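Local coordinates for xylose isomerase domain protein (Alicyclobacillus acidocaldarius subsp. acidocaldarius, PDB 3U0H) that probably acts as an isomerase, perhaps on a sugar, and has the xylose isomerase-like TIM-barrel fold, at residues N71-E76 against Q119-I124; A128-L132 against A171-G175. All blocks are in the same frame, centred on the assembly; numbering follows the deposited sequence.

Contact 1: N71-E76 against Q119-I124; sequences NLYDSE and QLARRI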
ATOM      1  N   ASN A  71      -6.539 -22.264   7.700  1.00 23.01           N
ATOM      2  CA  ASN A  71      -5.633 -22.618   8.735  1.00 24.56           C
ATOM      3  C   ASN A  71      -4.392 -21.784   8.434  1.00 23.95           C
ATOM      4  O   ASN A  71      -3.745 -21.948   7.389  1.00 20.79           O
ATOM      5  CB  ASN A  71      -5.383 -24.130   8.643  1.00 24.98           C
ATOM      6  CG  ASN A  71      -4.425 -24.667   9.702  1.00 28.86           C
ATOM      7  OD1 ASN A  71      -3.554 -23.959  10.218  1.00 26.31           O
ATOM      8  ND2 ASN A  71      -4.572 -25.976  10.006  1.00 33.77           N
ATOM      9  N   LEU A  72      -4.062 -20.913   9.385  1.00 23.04           N
ATOM     10  CA  LEU A  72      -2.952 -19.948   9.256  1.00 22.76           C
ATOM     11  C   LEU A  72      -1.573 -20.616   9.338  1.00 22.90           C
ATOM     12  O   LEU A  72      -0.554 -19.926   9.141  1.00 25.08           O
ATOM     13  CB  LEU A  72      -3.043 -18.862  10.335  1.00 21.58           C
ATOM     14  CG  LEU A  72      -4.127 -17.757  10.119  1.00 24.83           C
ATOM     15  CD1 LEU A  72      -4.380 -17.024  11.430  1.00 22.01           C
ATOM     16  CD2 LEU A  72      -3.744 -16.806   8.972  1.00 21.62           C
ATOM     17  N   TYR A  73      -1.554 -21.923   9.614  1.00 21.68           N
ATOM     18  CA  TYR A  73      -0.348 -22.713   9.830  1.00 22.72           C
ATOM     19  C   TYR A  73      -0.205 -23.793   8.776  1.00 23.01           C
ATOM     20  O   TYR A  73       0.696 -24.600   8.877  1.00 26.98           O
ATOM     21  CB  TYR A  73      -0.254 -23.293  11.300  1.00 24.53           C
ATOM     22  CG  TYR A  73      -0.681 -22.249  12.337  1.00 23.63           C
ATOM     23  CD1 TYR A  73       0.188 -21.274  12.739  1.00 24.03           C
ATOM     24  CD2 TYR A  73      -2.003 -22.174  12.795  1.00 23.13           C
ATOM     25  CE1 TYR A  73      -0.196 -20.293  13.647  1.00 26.39           C
ATOM     26  CE2 TYR A  73      -2.409 -21.185  13.690  1.00 22.62           C
ATOM     27  CZ  TYR A  73      -1.503 -20.244  14.103  1.00 24.17           C
ATOM     28  OH  TYR A  73      -1.836 -19.186  14.914  1.00 24.37           O
ATOM     29  N   ASP A  74      -0.990 -23.777   7.707  1.00 23.66           N
ATOM     30  CA  ASP A  74      -0.824 -24.783   6.654  1.00 23.22           C
ATOM     31  C   ASP A  74       0.467 -24.529   5.895  1.00 24.39           C
ATOM     32  O   ASP A  74       1.144 -23.505   6.085  1.00 23.90           O
ATOM     33  CB  ASP A  74      -1.975 -24.761   5.666  1.00 25.12           C
ATOM     34  CG  ASP A  74      -3.046 -25.792   5.976  1.00 31.06           C
ATOM     35  OD1 ASP A  74      -2.699 -26.878   6.463  1.00 36.33           O
ATOM     36  OD2 ASP A  74      -4.250 -25.543   5.745  1.00 30.89           O
ATOM     37  N   SER A  75       0.815 -25.499   5.061  1.00 22.73           N
ATOM     38  CA  SER A  75       1.810 -25.314   4.029  1.00 24.57           C
ATOM     39  C   SER A  75       1.387 -24.110   3.135  1.00 24.62           C
ATOM     40  O   SER A  75       0.192 -23.754   3.079  1.00 20.45           O
ATOM     41  CB  SER A  75       1.938 -26.616   3.197  1.00 26.01           C
ATOM     42  OG  SER A  75       0.718 -26.846   2.455  1.00 28.78           O
ATOM     43  N   GLU A  76       2.369 -23.486   2.471  1.00 22.48           N
ATOM     44  CA  GLU A  76       2.118 -22.293   1.658  1.00 25.14           C
ATOM     45  C   GLU A  76       1.075 -22.581   0.544  1.00 26.45           C
ATOM     46  O   GLU A  76       0.127 -21.811   0.426  1.00 27.25           O
ATOM     47  CB  GLU A  76       3.425 -21.674   1.042  1.00 25.82           C
ATOM     48  CG  GLU A  76       3.321 -20.191   0.585  1.00 26.26           C
ATOM     49  CD  GLU A  76       2.825 -19.173   1.655  1.00 26.82           C
ATOM     50  OE1 GLU A  76       3.116 -19.311   2.869  1.00 25.54           O
ATOM     51  OE2 GLU A  76       2.151 -18.193   1.287  1.00 25.64           O
ATOM     52  N   GLN A 119       5.919 -15.178   9.597  1.00 18.21           N
ATOM     53  CA  GLN A 119       5.041 -15.784   8.641  1.00 18.72           C
ATOM     54  C   GLN A 119       3.595 -15.476   9.060  1.00 18.94           C
ATOM     55  O   GLN A 119       2.726 -15.130   8.216  1.00 18.39           O
ATOM     56  CB  GLN A 119       5.254 -17.297   8.544  1.00 17.79           C
ATOM     57  CG  GLN A 119       4.372 -17.902   7.506  1.00 19.02           C
ATOM     58  CD  GLN A 119       4.525 -19.414   7.359  1.00 19.84           C
ATOM     59  OE1 GLN A 119       3.778 -20.217   7.976  1.00 20.98           O
ATOM     60  NE2 GLN A 119       5.432 -19.799   6.514  1.00 16.34           N
ATOM     61  N   LEU A 120       3.327 -15.644  10.338  1.00 17.78           N
ATOM     62  CA  LEU A 120       1.975 -15.418  10.795  1.00 20.35           C
ATOM     63  C   LEU A 120       1.534 -13.915  10.541  1.00 20.18           C
ATOM     64  O   LEU A 120       0.417 -13.657  10.099  1.00 19.03           O
ATOM     65  CB  LEU A 120       1.819 -15.871  12.252  1.00 18.68           C
ATOM     66  CG  LEU A 120       0.419 -15.720  12.822  1.00 18.85           C
ATOM     67  CD1 LEU A 120      -0.507 -16.709  12.177  1.00 18.66           C
ATOM     68  CD2 LEU A 120       0.411 -15.873  14.348  1.00 19.15           C
ATOM     69  N   ALA A 121       2.431 -12.957  10.781  1.00 20.87           N
ATOM     70  CA  ALA A 121       2.163 -11.515  10.515  1.00 20.45           C
ATOM     71  C   ALA A 121       1.786 -11.351   9.055  1.00 19.87           C
ATOM     72  O   ALA A 121       0.788 -10.691   8.715  1.00 21.02           O
ATOM     73  CB  ALA A 121       3.368 -10.619  10.836  1.00 18.04           C
ATOM     74  N   ARG A 122       2.542 -11.978   8.185  1.00 19.90           N
ATOM     75  CA  ARG A 122       2.337 -11.770   6.746  1.00 20.81           C
ATOM     76  C   ARG A 122       1.033 -12.394   6.235  1.00 21.16           C
ATOM     77  O   ARG A 122       0.397 -11.876   5.348  1.00 23.88           O
ATOM     78  CB  ARG A 122       3.543 -12.275   5.957  1.00 20.03           C
ATOM     79  CG  ARG A 122       3.402 -12.146   4.439  1.00 20.52           C
ATOM     80  CD  ARG A 122       2.844 -13.404   3.786  1.00 22.12           C
ATOM     81  NE  ARG A 122       3.584 -14.653   4.047  1.00 21.87           N
ATOM     82  CZ  ARG A 122       3.217 -15.869   3.614  1.00 23.93           C
ATOM     83  NH1 ARG A 122       2.085 -16.061   2.932  1.00 23.80           N
ATOM     84  NH2 ARG A 122       3.999 -16.911   3.868  1.00 25.37           N
ATOM     85  N   ARG A 123       0.651 -13.532   6.774  1.00 21.92           N
ATOM     86  CA  ARG A 123      -0.555 -14.245   6.305  1.00 20.33           C
ATOM     87  C   ARG A 123      -1.856 -13.593   6.795  1.00 19.68           C
ATOM     88  O   ARG A 123      -2.875 -13.625   6.118  1.00 19.61           O
ATOM     89  CB  ARG A 123      -0.505 -15.706   6.781  1.00 20.87           C
ATOM     90  CG  ARG A 123       0.502 -16.564   6.047  1.00 22.02           C
ATOM     91  CD  ARG A 123       0.484 -18.006   6.518  1.00 21.03           C
ATOM     92  NE  ARG A 123       1.277 -18.889   5.686  1.00 20.32           N
ATOM     93  CZ  ARG A 123       1.251 -20.227   5.772  1.00 21.14           C
ATOM     94  NH1 ARG A 123       0.428 -20.853   6.656  1.00 21.50           N
ATOM     95  NH2 ARG A 123       2.031 -20.953   4.982  1.00 19.52           N
ATOM     96  N   ILE A 124      -1.807 -13.061   7.998  1.00 18.30           N
ATOM     97  CA  ILE A 124      -2.911 -12.313   8.588  1.00 18.23           C
ATOM     98  C   ILE A 124      -3.119 -11.032   7.811  1.00 18.24           C
ATOM     99  O   ILE A 124      -4.256 -10.629   7.583  1.00 19.56           O
ATOM    100  CB  ILE A 124      -2.670 -12.004  10.097  1.00 18.11           C
ATOM    101  CG1 ILE A 124      -2.701 -13.331  10.912  1.00 18.03           C
ATOM    102  CG2 ILE A 124      -3.747 -11.055  10.631  1.00 16.47           C
ATOM    103  CD1 ILE A 124      -2.488 -13.237  12.422  1.00 15.54           C
TER
HETATM  104  O   HOH W   1       1.893 -18.880   9.743  1.00 32.48           O
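Arg123, on helix 113-131, meets Asp74 O of the loop 71-76 with the end of its guanidinium group and does most of the polar work. Its chain runs extended from CG to NE (chi2 -178°), sliding past Leu72, which carries the flat end to the loop, where it meets its partners edge-on. Arg123 NH1 and NH2 both bind Asp74 O, at 2.8 and 2.9 Å, from the same face of that carbonyl and almost exactly in the guanidinium plane. NH1 also makes a weak bond to Leu72 O, which water 1 links to Gln119 OE1; that amide oxygen lies 3.4 Å above the plane of the Arg123 guanidinium, over its centre.

The salt bridges converge on Glu76. Arg122 meets the carboxylate end-on, NH2 to Glu76 OE1 nearly straight (2.7 Å, 172°) and NH1 to Glu76 OE2 on the syn side, though the two planes are 53° apart. Arg123 NH2 reaches Glu76 OE1 from the opposite face to Arg122 NH2, at 2.9 Å, so one oxygen is shared by two cations, which would probably stabilise its negative charge. Arg122 NE has a further salt bridge, to Glu167 of the second subunit.

Apolar packing lies beside this network. Leu72 CB touches Leu120 CD1 at 3.8 Å, while its two methyls approach Ile124 CG1. Tyr73 brings CE1 to 3.9 Å from Leu120 CD1.

Asn71 OD1 accepts from Tyr73 N, an Asx turn within the type I turn 71-74, and Ser75 is the N-cap of helix 76-84. An arginine holding loop carbonyls and a carboxylate together thus ties a beta-alpha loop of the TIM barrel to a helix of its outer layer.

Contact 2: A128-L132 against A171-G175; sequences AVELL and APNVG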
ATOM      1  N   ALA A 128      -6.357  -9.948   5.843  1.00 19.55           N
ATOM      2  CA  ALA A 128      -6.998  -8.671   6.090  1.00 19.61           C
ATOM      3  C   ALA A 128      -7.165  -7.908   4.796  1.00 20.28           C
ATOM      4  O   ALA A 128      -8.179  -7.300   4.568  1.00 21.09           O
ATOM      5  CB  ALA A 128      -6.146  -7.848   7.032  1.00 19.39           C
ATOM      6  N   VAL A 129      -6.157  -7.940   3.950  1.00 20.41           N
ATOM      7  CA  VAL A 129      -6.223  -7.312   2.645  1.00 21.03           C
ATOM      8  C   VAL A 129      -7.326  -7.886   1.750  1.00 21.51           C
ATOM      9  O   VAL A 129      -8.031  -7.103   1.099  1.00 23.17           O
ATOM     10  CB  VAL A 129      -4.869  -7.357   1.913  1.00 20.88           C
ATOM     11  CG1 VAL A 129      -5.007  -6.953   0.429  1.00 16.97           C
ATOM     12  CG2 VAL A 129      -3.866  -6.472   2.655  1.00 19.88           C
ATOM     13  N   GLU A 130      -7.558  -9.195   1.750  1.00 21.67           N
ATOM     14  CA  GLU A 130      -8.627  -9.756   0.903  1.00 22.85           C
ATOM     15  C   GLU A 130      -9.956  -9.221   1.401  1.00 21.85           C
ATOM     16  O   GLU A 130     -10.953  -9.233   0.660  1.00 20.62           O
ATOM     17  CB  GLU A 130      -8.683 -11.303   0.916  1.00 27.35           C
ATOM     18  CG  GLU A 130      -7.531 -11.969   0.186  1.00 30.48           C
ATOM     19  CD  GLU A 130      -7.464 -11.489  -1.244  1.00 32.21           C
ATOM     20  OE1 GLU A 130      -8.522 -11.487  -1.892  1.00 36.43           O
ATOM     21  OE2 GLU A 130      -6.398 -11.053  -1.702  1.00 36.17           O
ATOM     22  N   LEU A 131      -9.977  -8.729   2.632  1.00 18.65           N
ATOM     23  CA  LEU A 131     -11.283  -8.339   3.215  1.00 20.26           C
ATOM     24  C   LEU A 131     -11.570  -6.829   3.124  1.00 19.14           C
ATOM     25  O   LEU A 131     -12.682  -6.386   3.397  1.00 20.96           O
ATOM     26  CB  LEU A 131     -11.416  -8.857   4.659  1.00 18.68           C
ATOM     27  CG  LEU A 131     -11.480 -10.383   4.854  1.00 18.83           C
ATOM     28  CD1 LEU A 131     -11.278 -10.669   6.347  1.00 19.16           C
ATOM     29  CD2 LEU A 131     -12.818 -10.985   4.415  1.00 19.48           C
ATOM     30  N   LEU A 132     -10.578  -6.042   2.722  1.00 17.84           N
ATOM     31  CA  LEU A 132     -10.774  -4.595   2.625  1.00 18.26           C
ATOM     32  C   LEU A 132     -11.907  -4.227   1.662  1.00 17.99           C
ATOM     33  O   LEU A 132     -12.639  -3.354   2.003  1.00 18.75           O
ATOM     34  CB  LEU A 132      -9.471  -3.858   2.242  1.00 19.13           C
ATOM     35  CG  LEU A 132      -8.349  -3.909   3.306  1.00 21.23           C
ATOM     36  CD1 LEU A 132      -6.966  -3.409   2.801  1.00 21.56           C
ATOM     37  CD2 LEU A 132      -8.811  -3.115   4.537  1.00 21.68           C
ATOM     38  N   ALA A 171      -1.922  -3.847   8.792  1.00 25.87           N
ATOM     39  CA  ALA A 171      -3.145  -3.789   7.988  1.00 25.02           C
ATOM     40  C   ALA A 171      -4.078  -2.971   8.799  1.00 25.33           C
ATOM     41  O   ALA A 171      -4.220  -3.186  10.016  1.00 32.50           O
ATOM     42  CB  ALA A 171      -3.775  -5.164   7.733  1.00 23.43           C
ATOM     43  N   PRO A 172      -4.784  -2.057   8.145  1.00 25.13           N
ATOM     44  CA  PRO A 172      -5.587  -1.070   8.895  1.00 23.76           C
ATOM     45  C   PRO A 172      -6.906  -1.636   9.492  1.00 24.04           C
ATOM     46  O   PRO A 172      -7.432  -1.096  10.456  1.00 26.18           O
ATOM     47  CB  PRO A 172      -5.869  -0.011   7.840  1.00 25.65           C
ATOM     48  CG  PRO A 172      -5.843  -0.744   6.487  1.00 25.48           C
ATOM     49  CD  PRO A 172      -5.002  -1.986   6.679  1.00 25.52           C
ATOM     50  N   ASN A 173      -7.379  -2.773   9.000  1.00 22.98           N
ATOM     51  CA  ASN A 173      -8.632  -3.343   9.457  1.00 23.38           C
ATOM     52  C   ASN A 173      -8.478  -4.499  10.424  1.00 23.33           C
ATOM     53  O   ASN A 173      -9.375  -5.392  10.431  1.00 23.50           O
ATOM     54  CB  ASN A 173      -9.526  -3.825   8.262  1.00 24.13           C
ATOM     55  CG  ASN A 173      -8.855  -4.878   7.404  1.00 20.97           C
ATOM     56  OD1 ASN A 173      -7.649  -4.851   7.245  1.00 20.93           O
ATOM     57  ND2 ASN A 173      -9.626  -5.761   6.803  1.00 19.21           N
ATOM     58  N   VAL A 174      -7.423  -4.496  11.252  1.00 21.64           N
ATOM     59  CA  VAL A 174      -7.185  -5.598  12.209  1.00 21.28           C
ATOM     60  C   VAL A 174      -7.301  -5.112  13.624  1.00 23.27           C
ATOM     61  O   VAL A 174      -6.674  -4.131  13.993  1.00 22.34           O
ATOM     62  CB  VAL A 174      -5.833  -6.327  11.991  1.00 20.82           C
ATOM     63  CG1 VAL A 174      -5.608  -7.476  12.982  1.00 18.40           C
ATOM     64  CG2 VAL A 174      -5.824  -6.905  10.579  1.00 19.45           C
ATOM     65  N   GLY A 175      -8.145  -5.813  14.406  1.00 22.68           N
ATOM     66  CA  GLY A 175      -8.379  -5.454  15.794  1.00 22.07           C
ATOM     67  C   GLY A 175      -8.440  -6.657  16.711  1.00 21.90           C
ATOM     68  O   GLY A 175      -7.729  -7.623  16.514  1.00 21.10           O
TER
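Asn173 ND2 donates to Ala128 O at 3.1 Å with an N-H...O angle of 161°, the one hydrogen bond between 128-132 and 171-175. The acceptor lies near the amide plane, but the donor is tilted 32° from the carbonyl plane. Leu131 N, within the helical turn, reaches the same oxygen from its opposite face.

Around this bond the amide is in van der Waals contact: Leu132 CD2 sits 3.4 Å from Asn173 CG, and Ala128 CB is equally close to Asn173 OD1. The apolar contacts are those of Ala128 CB with Ala171 CB at 3.6 Å and Val174 CG2 at 3.7 Å, packing the helix against the turn and the first residue of strand 174-179.

The amide is positioned by a first torsion of 59°, with CG between the backbone N and the carbonyl carbon, and by the stronger of the two ND2 bonds, to Met136 O. Leu132 of the third subunit packs on Leu132, Pro172 and Asn173, extending the packing into the assembly.

A leucine in place of Asn173 would probably leave Ala128 O and Met136 O without this shared donor. The amide nitrogen thus bridges two backbone carbonyls, whereas its oxygen is buried with no partner in the model, an imbalance that probably costs some of the energy gained.

Overall arrangement
From the N terminus, the chain leaves barrel strand 62-67 through the loop 71-76, passes helices 76-84 and 86-95 and strand 100-104, and enters helix 113-131, where contact 1 closes a loop with 42 residues between its segments. Farther along that helix contact 2 opens; the chain then runs through strand 137-141 and helix 159-169 before 171-175 closes it, 38 residues intervening. The two loops follow in series, neither nested nor crossed, and their centres lie 15 Å apart. Helix 113-131 is the common element: contact 1 ties it to the loop after strand 62-67, contact 2 to the entry of strand 174-179.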